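Local structure of sterol regulatory element-binding protein cleavage-activating protein (Schizosaccharomyces pombe, 4YHC) at residues 23-28 / 457-462; 31-36 / 45-50. The protein escorts the membrane-bound transcription factor precursor sre1 for proteolytic processing when sterol or oxygen is low, this chain being the escort's WD40 domain, probably cytoplasmic. The protein carries 9 engineered substitutions. All blocks are in the same frame, centred on the assembly; numbering follows the deposited sequence.

Contact 1 (23-28 / 457-462); sequences EPVPVH and VALVGY
Val25 and Leu459 meet where the two ends of the chain close a beta-propeller: residues 20-24, from near the N-terminus, form an outermost strand of a four-stranded antiparallel blade whose other three strands come from the C-terminal end. This is the velcro closure familiar from WD40 domains. Glu23 and Leu459 are a hydrogen-bonded pair, with Glu23 N donating to Leu459 O at 2.8 Å and Leu459 N returning a bond to Glu23 O. Pro24, which has no N-H to give, falls at the non-hydrogen-bonded position opposite Ala458. The next backbone bond comes one residue on, where Val25 N donates to Val457 O at 2.8 Å.

The side chain of Val25 points toward strand 456-462. Its CG1 is anti to the backbone N (chi1 161°), which sets CG2 beside that nitrogen, and CG2 is the branch that does the touching. Val25 CG2 lies 3.9 Å from Val457 CG2 and 3.8 Å from Leu459 CD2, so one methyl group bridges two alternate residues of the neighbouring strand. Both partners are modelled off the staggered positions: Val457 is nearly eclipsed (chi1 5°), and Leu459 departs in chi1 (-92°) and in chi2. The side chains of Val25 and Leu459 cross obliquely, and both methyls of Leu459 lie close to Val25 CG2. Trp57 of strand 54-58 also packs on Val25. Glu23 turns its carboxylate away from strand 456-462, and OE1 forms a salt bridge with Arg21. Past Val25 the two segments separate, and a water takes over the link: it accepts from Val457 N at 2.8 Å and sits 2.8 Å from Val27 O.

Contact 2 (31-36 / 45-50); sequences LDILKI and FASVGL
A beta hairpin in the first predicted WD repeat brings Leu34 and Lys35 together against Val48 in a classic beta bulge. Both donors lie in the plane of the Val48 carbonyl, whose O accepts from Leu34 N at 2.8 Å and from Lys35 N at 3.2 Å; Val48 N in turn donates to Lys35 O. The extra residue shifts the register by one between the Ile33-Gly49 and Lys35-Val48 pairs.

Strands 33-38 and 44-49 are the first two of a four-stranded antiparallel propeller blade, and the bulge sits near the open end of their hairpin. Beyond it, Leu50 N donates to Asp32 O at 2.8 Å, and the Leu50 side chain lies against the same residue, with CD1 3.7 Å from Asp32 CB. Leu34 CD1 meets Leu50 CD2 at 4.1 Å, the two side chains crossing at about a right angle on the exposed side.

On the face that carries Ile36 and Ser47, Ile36 CG1 takes the place between backbone N and carbonyl carbon (chi1 56°). CG2 of Ile36, anti to the carbonyl carbon, packs against Phe45 CZ at 3.7 Å and Ser47 CB at 3.9 Å. Ile36 and Phe45 also touch strands 441-445 and 448-453 of the adjoining blade, while Ser47 OG is hydrogen-bonded to His29 NE2.

Both contacts are antiparallel strand pairings, but they hold different blades: contact 1 joins segments 429 residues apart, whereas contact 2 pairs neighbouring strands of a local hairpin nested inside that closure. Contact 1 is buried, with regular backbone pairing and a small cluster of branched aliphatic side chains. Contact 2 buries more surface between its segments, 523 against 273 Å², yet has a mixed character, with leucines exposed near the bulge and Ile36 and Phe45 in the interior. The centres are about 14 Å apart, and the two contacts touch at Val457, whose CG1 packs on Ile33 CD1 at 3.7 Å and whose CG2 approaches Phe45 CZ at 4.2 Å.

Contact 1 (23-28 / 457-462)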
ATOM      1  N   GLU A  23      -2.656  17.683  -9.429  1.00 20.14           N
ATOM      2  CA  GLU A  23      -4.006  18.051  -9.779  1.00 18.91           C
ATOM      3  C   GLU A  23      -4.986  17.503  -8.728  1.00 20.02           C
ATOM      4  O   GLU A  23      -4.805  16.379  -8.261  1.00 21.51           O
ATOM      5  CB  GLU A  23      -4.433  17.443 -11.154  1.00 29.52           C
ATOM      6  CG  GLU A  23      -3.615  17.838 -12.380  1.00 30.93           C
ATOM      7  CD  GLU A  23      -3.824  19.284 -12.817  1.00 35.85           C
ATOM      8  OE1 GLU A  23      -2.977  19.777 -13.575  1.00 33.07           O
ATOM      9  OE2 GLU A  23      -4.801  19.924 -12.391  1.00 33.43           O
ATOM     10  N   PRO A  24      -6.095  18.238  -8.466  1.00 22.42           N
ATOM     11  CA  PRO A  24      -7.177  17.823  -7.590  1.00 21.19           C
ATOM     12  C   PRO A  24      -7.967  16.739  -8.260  1.00 27.73           C
ATOM     13  O   PRO A  24      -8.166  16.790  -9.439  1.00 27.39           O
ATOM     14  CB  PRO A  24      -8.044  19.094  -7.461  1.00 23.10           C
ATOM     15  CG  PRO A  24      -7.798  19.839  -8.737  1.00 26.33           C
ATOM     16  CD  PRO A  24      -6.335  19.593  -9.031  1.00 25.46           C
ATOM     17  N   VAL A  25      -8.434  15.755  -7.525  1.00 24.00           N
ATOM     18  CA  VAL A  25      -9.360  14.773  -8.090  1.00 26.47           C
ATOM     19  C   VAL A  25     -10.686  15.515  -8.126  1.00 32.29           C
ATOM     20  O   VAL A  25     -10.997  16.202  -7.183  1.00 27.46           O
ATOM     21  CB  VAL A  25      -9.493  13.565  -7.164  1.00 29.81           C
ATOM     22  CG1 VAL A  25     -10.751  12.791  -7.465  1.00 34.66           C
ATOM     23  CG2 VAL A  25      -8.248  12.679  -7.252  1.00 19.47           C
ATOM     24  N   PRO A  26     -11.435  15.422  -9.222  1.00 28.45           N
ATOM     25  CA  PRO A  26     -12.595  16.296  -9.413  1.00 36.42           C
ATOM     26  C   PRO A  26     -13.783  16.061  -8.490  1.00 43.53           C
ATOM     27  O   PRO A  26     -14.667  16.904  -8.473  1.00 57.40           O
ATOM     28  CB  PRO A  26     -13.025  16.049 -10.869  1.00 33.88           C
ATOM     29  CG  PRO A  26     -12.173  14.993 -11.402  1.00 32.13           C
ATOM     30  CD  PRO A  26     -11.179  14.559 -10.382  1.00 28.37           C
ATOM     31  N   VAL A  27     -13.797  14.980  -7.724  1.00 35.44           N
ATOM     32  CA  VAL A  27     -14.884  14.707  -6.769  1.00 46.52           C
ATOM     33  C   VAL A  27     -14.402  14.883  -5.340  1.00 48.72           C
ATOM     34  O   VAL A  27     -13.206  14.769  -5.083  1.00 56.36           O
ATOM     35  CB  VAL A  27     -15.507  13.308  -7.033  1.00 51.40           C
ATOM     36  CG1 VAL A  27     -16.530  12.916  -5.961  1.00 52.42           C
ATOM     37  CG2 VAL A  27     -16.221  13.353  -8.362  1.00 49.90           C
ATOM     38  N   HIS A  28     -15.304  15.234  -4.424  1.00 34.69           N
ATOM     39  CA  HIS A  28     -14.931  15.335  -3.014  1.00 32.59           C
ATOM     40  C   HIS A  28     -16.056  15.007  -2.039  1.00 30.04           C
ATOM     41  O   HIS A  28     -17.164  14.790  -2.421  1.00 33.61           O
ATOM     42  CB  HIS A  28     -14.372  16.722  -2.715  1.00 47.18           C
ATOM     43  CG  HIS A  28     -15.340  17.818  -2.970  1.00 58.85           C
ATOM     44  ND1 HIS A  28     -16.300  18.192  -2.046  1.00 71.54           N
ATOM     45  CD2 HIS A  28     -15.514  18.618  -4.049  1.00 64.96           C
ATOM     46  CE1 HIS A  28     -17.033  19.169  -2.549  1.00 75.19           C
ATOM     47  NE2 HIS A  28     -16.572  19.452  -3.760  1.00 75.45           N
ATOM     48  N   VAL A 457      -8.818  15.227  -2.495  1.00 21.26           N
ATOM     49  CA  VAL A 457      -7.575  14.561  -2.765  1.00 19.91           C
ATOM     50  C   VAL A 457      -6.790  15.164  -3.947  1.00 18.97           C
ATOM     51  O   VAL A 457      -7.370  15.469  -4.974  1.00 19.75           O
ATOM     52  CB  VAL A 457      -7.648  12.986  -2.726  1.00 24.39           C
ATOM     53  CG1 VAL A 457      -9.038  12.384  -2.520  1.00 20.26           C
ATOM     54  CG2 VAL A 457      -6.738  12.293  -3.703  1.00 18.70           C
ATOM     55  N   ALA A 458      -5.490  15.281  -3.732  1.00 17.86           N
ATOM     56  CA  ALA A 458      -4.566  15.727  -4.744  1.00 22.70           C
ATOM     57  C   ALA A 458      -3.783  14.540  -5.189  1.00 19.82           C
ATOM     58  O   ALA A 458      -3.267  13.813  -4.350  1.00 17.10           O
ATOM     59  CB  ALA A 458      -3.553  16.733  -4.196  1.00 17.85           C
ATOM     60  N   LEU A 459      -3.611  14.459  -6.489  1.00 17.50           N
ATOM     61  CA  LEU A 459      -2.688  13.558  -7.140  1.00 18.32           C
ATOM     62  C   LEU A 459      -1.451  14.344  -7.507  1.00 19.32           C
ATOM     63  O   LEU A 459      -1.542  15.452  -8.114  1.00 17.66           O
ATOM     64  CB  LEU A 459      -3.360  13.009  -8.388  1.00 22.66           C
ATOM     65  CG  LEU A 459      -4.149  11.705  -8.363  1.00 26.11           C
ATOM     66  CD1 LEU A 459      -4.645  11.222  -7.036  1.00 25.05           C
ATOM     67  CD2 LEU A 459      -5.248  11.665  -9.436  1.00 21.93           C
ATOM     68  N   VAL A 460      -0.307  13.770  -7.171  1.00 16.84           N
ATOM     69  CA  VAL A 460       1.013  14.368  -7.401  1.00 16.77           C
ATOM     70  C   VAL A 460       1.896  13.313  -7.978  1.00 17.64           C
ATOM     71  O   VAL A 460       2.029  12.208  -7.404  1.00 16.24           O
ATOM     72  CB  VAL A 460       1.649  14.840  -6.069  1.00 21.12           C
ATOM     73  CG1 VAL A 460       2.982  15.555  -6.265  1.00 16.61           C
ATOM     74  CG2 VAL A 460       0.684  15.797  -5.327  1.00 16.93           C
ATOM     75  N   GLY A 461       2.503  13.628  -9.115  1.00 16.63           N
ATOM     76  CA  GLY A 461       3.322  12.667  -9.841  1.00 19.87           C
ATOM     77  C   GLY A 461       4.397  13.231 -10.734  1.00 21.48           C
ATOM     78  O   GLY A 461       4.463  14.436 -10.960  1.00 17.37           O
ATOM     79  N   TYR A 462       5.226  12.347 -11.214  1.00 16.43           N
ATOM     80  CA  TYR A 462       6.327  12.677 -12.116  1.00 19.80           C
ATOM     81  C   TYR A 462       6.318  11.841 -13.380  1.00 16.68           C
ATOM     82  O   TYR A 462       6.491  10.602 -13.380  1.00 21.53           O
ATOM     83  CB  TYR A 462       7.695  12.558 -11.462  1.00 16.26           C
ATOM     84  CG  TYR A 462       8.756  13.124 -12.279  1.00 20.28           C
ATOM     85  CD1 TYR A 462       8.860  14.524 -12.416  1.00 21.49           C
ATOM     86  CD2 TYR A 462       9.704  12.318 -12.914  1.00 22.31           C
ATOM     87  CE1 TYR A 462       9.801  15.089 -13.209  1.00 21.24           C
ATOM     88  CE2 TYR A 462      10.680  12.900 -13.716  1.00 29.85           C
ATOM     89  CZ  TYR A 462      10.709  14.276 -13.844  1.00 30.04           C
ATOM     90  OH  TYR A 462      11.660  14.892 -14.598  1.00 34.25           O
TER
HETATM   91  O   HOH W   1     -10.760  15.936  -4.379  1.00 34.62           O

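Contact 2 (31-36 / 45-50)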
ATOM      1  N   LEU A  31     -17.387  15.983   4.435  1.00 29.57           N
ATOM      2  CA  LEU A  31     -16.492  16.055   5.595  1.00 30.40           C
ATOM      3  C   LEU A  31     -15.050  15.554   5.270  1.00 34.97           C
ATOM      4  O   LEU A  31     -14.820  15.017   4.222  1.00 30.68           O
ATOM      5  CB  LEU A  31     -17.083  15.211   6.730  1.00 34.16           C
ATOM      6  CG  LEU A  31     -18.143  15.825   7.666  1.00 47.61           C
ATOM      7  CD1 LEU A  31     -17.571  16.202   9.031  1.00 55.31           C
ATOM      8  CD2 LEU A  31     -18.798  17.041   7.070  1.00 45.77           C
ATOM      9  N   ASP A  32     -14.111  15.702   6.193  1.00 27.53           N
ATOM     10  CA  ASP A  32     -12.735  15.310   5.934  1.00 27.76           C
ATOM     11  C   ASP A  32     -12.635  13.828   5.583  1.00 28.69           C
ATOM     12  O   ASP A  32     -13.417  12.969   6.102  1.00 29.34           O
ATOM     13  CB  ASP A  32     -11.848  15.580   7.143  1.00 29.31           C
ATOM     14  CG  ASP A  32     -11.364  17.056   7.214  1.00 48.09           C
ATOM     15  OD1 ASP A  32     -11.714  17.879   6.316  1.00 42.17           O
ATOM     16  OD2 ASP A  32     -10.593  17.367   8.161  1.00 51.86           O
ATOM     17  N   ILE A  33     -11.680  13.524   4.710  1.00 21.37           N
ATOM     18  CA  ILE A  33     -11.408  12.143   4.391  1.00 19.48           C
ATOM     19  C   ILE A  33     -10.656  11.480   5.540  1.00 21.67           C
ATOM     20  O   ILE A  33      -9.615  11.952   6.009  1.00 26.62           O
ATOM     21  CB  ILE A  33     -10.690  12.012   3.049  1.00 20.88           C
ATOM     22  CG1 ILE A  33     -11.637  12.439   1.917  1.00 22.01           C
ATOM     23  CG2 ILE A  33     -10.261  10.582   2.849  1.00 18.77           C
ATOM     24  CD1 ILE A  33     -10.998  12.725   0.577  1.00 18.33           C
ATOM     25  N   LEU A  34     -11.152  10.323   5.918  1.00 22.95           N
ATOM     26  CA  LEU A  34     -10.535   9.474   6.944  1.00 24.31           C
ATOM     27  C   LEU A  34      -9.591   8.446   6.353  1.00 27.44           C
ATOM     28  O   LEU A  34      -8.545   8.160   6.908  1.00 33.13           O
ATOM     29  CB  LEU A  34     -11.638   8.674   7.604  1.00 27.43           C
ATOM     30  CG  LEU A  34     -11.189   7.713   8.707  1.00 39.92           C
ATOM     31  CD1 LEU A  34     -10.447   8.513   9.769  1.00 46.77           C
ATOM     32  CD2 LEU A  34     -12.387   6.965   9.329  1.00 39.42           C
ATOM     33  N   LYS A  35      -9.996   7.818   5.258  1.00 23.91           N
ATOM     34  CA  LYS A  35      -9.281   6.627   4.800  1.00 25.21           C
ATOM     35  C   LYS A  35      -9.289   6.567   3.287  1.00 24.39           C
ATOM     36  O   LYS A  35     -10.304   6.795   2.685  1.00 19.62           O
ATOM     37  CB  LYS A  35      -9.994   5.377   5.336  1.00 30.36           C
ATOM     38  CG  LYS A  35      -9.079   4.259   5.763  1.00 41.51           C
ATOM     39  CD  LYS A  35      -8.973   3.188   4.716  1.00 52.05           C
ATOM     40  CE  LYS A  35      -7.958   2.141   5.166  1.00 61.74           C
ATOM     41  NZ  LYS A  35      -8.147   0.901   4.383  1.00 64.98           N
ATOM     42  N   ILE A  36      -8.148   6.174   2.696  1.00 20.87           N
ATOM     43  CA  ILE A  36      -8.085   5.960   1.261  1.00 17.18           C
ATOM     44  C   ILE A  36      -7.491   4.574   0.940  1.00 21.24           C
ATOM     45  O   ILE A  36      -6.756   3.985   1.754  1.00 20.76           O
ATOM     46  CB  ILE A  36      -7.289   7.055   0.574  1.00 18.90           C
ATOM     47  CG1 ILE A  36      -5.853   7.184   1.168  1.00 19.97           C
ATOM     48  CG2 ILE A  36      -8.045   8.384   0.631  1.00 16.73           C
ATOM     49  CD1 ILE A  36      -4.974   8.076   0.363  1.00 20.41           C
ATOM     50  N   PHE A  45      -9.446   3.462  -7.075  1.00 18.64           N
ATOM     51  CA  PHE A  45      -9.156   4.218  -5.854  1.00 19.33           C
ATOM     52  C   PHE A  45     -10.459   4.396  -5.101  1.00 18.81           C
ATOM     53  O   PHE A  45     -11.504   4.634  -5.729  1.00 22.38           O
ATOM     54  CB  PHE A  45      -8.642   5.611  -6.262  1.00 20.44           C
ATOM     55  CG  PHE A  45      -8.247   6.502  -5.094  1.00 19.16           C
ATOM     56  CD1 PHE A  45      -7.000   6.394  -4.526  1.00 17.53           C
ATOM     57  CD2 PHE A  45      -9.115   7.433  -4.615  1.00 19.26           C
ATOM     58  CE1 PHE A  45      -6.605   7.244  -3.491  1.00 26.56           C
ATOM     59  CE2 PHE A  45      -8.766   8.264  -3.581  1.00 22.82           C
ATOM     60  CZ  PHE A  45      -7.502   8.195  -3.030  1.00 16.72           C
ATOM     61  N   ALA A  46     -10.398   4.314  -3.771  1.00 20.77           N
ATOM     62  CA  ALA A  46     -11.552   4.621  -2.919  1.00 17.72           C
ATOM     63  C   ALA A  46     -11.188   5.562  -1.781  1.00 18.77           C
ATOM     64  O   ALA A  46     -10.112   5.416  -1.168  1.00 17.73           O
ATOM     65  CB  ALA A  46     -12.087   3.338  -2.331  1.00 17.32           C
ATOM     66  N   SER A  47     -12.117   6.458  -1.421  1.00 17.28           N
ATOM     67  CA  SER A  47     -11.954   7.327  -0.296  1.00 20.39           C
ATOM     68  C   SER A  47     -13.218   7.240   0.592  1.00 24.54           C
ATOM     69  O   SER A  47     -14.336   7.123   0.085  1.00 20.88           O
ATOM     70  CB  SER A  47     -11.700   8.778  -0.725  1.00 20.36           C
ATOM     71  OG  SER A  47     -12.639   9.262  -1.659  1.00 23.26           O
ATOM     72  N   VAL A  48     -12.988   7.310   1.900  1.00 19.86           N
ATOM     73  CA  VAL A  48     -14.035   7.218   2.903  1.00 21.58           C
ATOM     74  C   VAL A  48     -13.978   8.411   3.844  1.00 18.07           C
ATOM     75  O   VAL A  48     -12.923   8.729   4.377  1.00 21.97           O
ATOM     76  CB  VAL A  48     -13.904   5.943   3.737  1.00 22.35           C
ATOM     77  CG1 VAL A  48     -15.021   5.936   4.777  1.00 19.72           C
ATOM     78  CG2 VAL A  48     -14.011   4.678   2.853  1.00 17.31           C
ATOM     79  N   GLY A  49     -15.081   9.123   3.954  1.00 20.81           N
ATOM     80  CA  GLY A  49     -15.155  10.370   4.756  1.00 19.88           C
ATOM     81  C   GLY A  49     -15.351  10.002   6.193  1.00 26.62           C
ATOM     82  O   GLY A  49     -15.750   8.859   6.500  1.00 25.34           O
ATOM     83  N   LEU A  50     -15.133  10.970   7.073  1.00 28.30           N
ATOM     84  CA  LEU A  50     -15.504  10.874   8.461  1.00 25.66           C
ATOM     85  C   LEU A  50     -16.967  10.560   8.703  1.00 32.41           C
ATOM     86  O   LEU A  50     -17.263   9.998   9.744  1.00 33.75           O
ATOM     87  CB  LEU A  50     -15.221  12.193   9.190  1.00 34.19           C
ATOM     88  CG  LEU A  50     -13.781  12.657   9.372  1.00 50.03           C
ATOM     89  CD1 LEU A  50     -13.719  14.075   9.922  1.00 53.67           C
ATOM     90  CD2 LEU A  50     -13.008  11.708  10.253  1.00 53.13           C
TER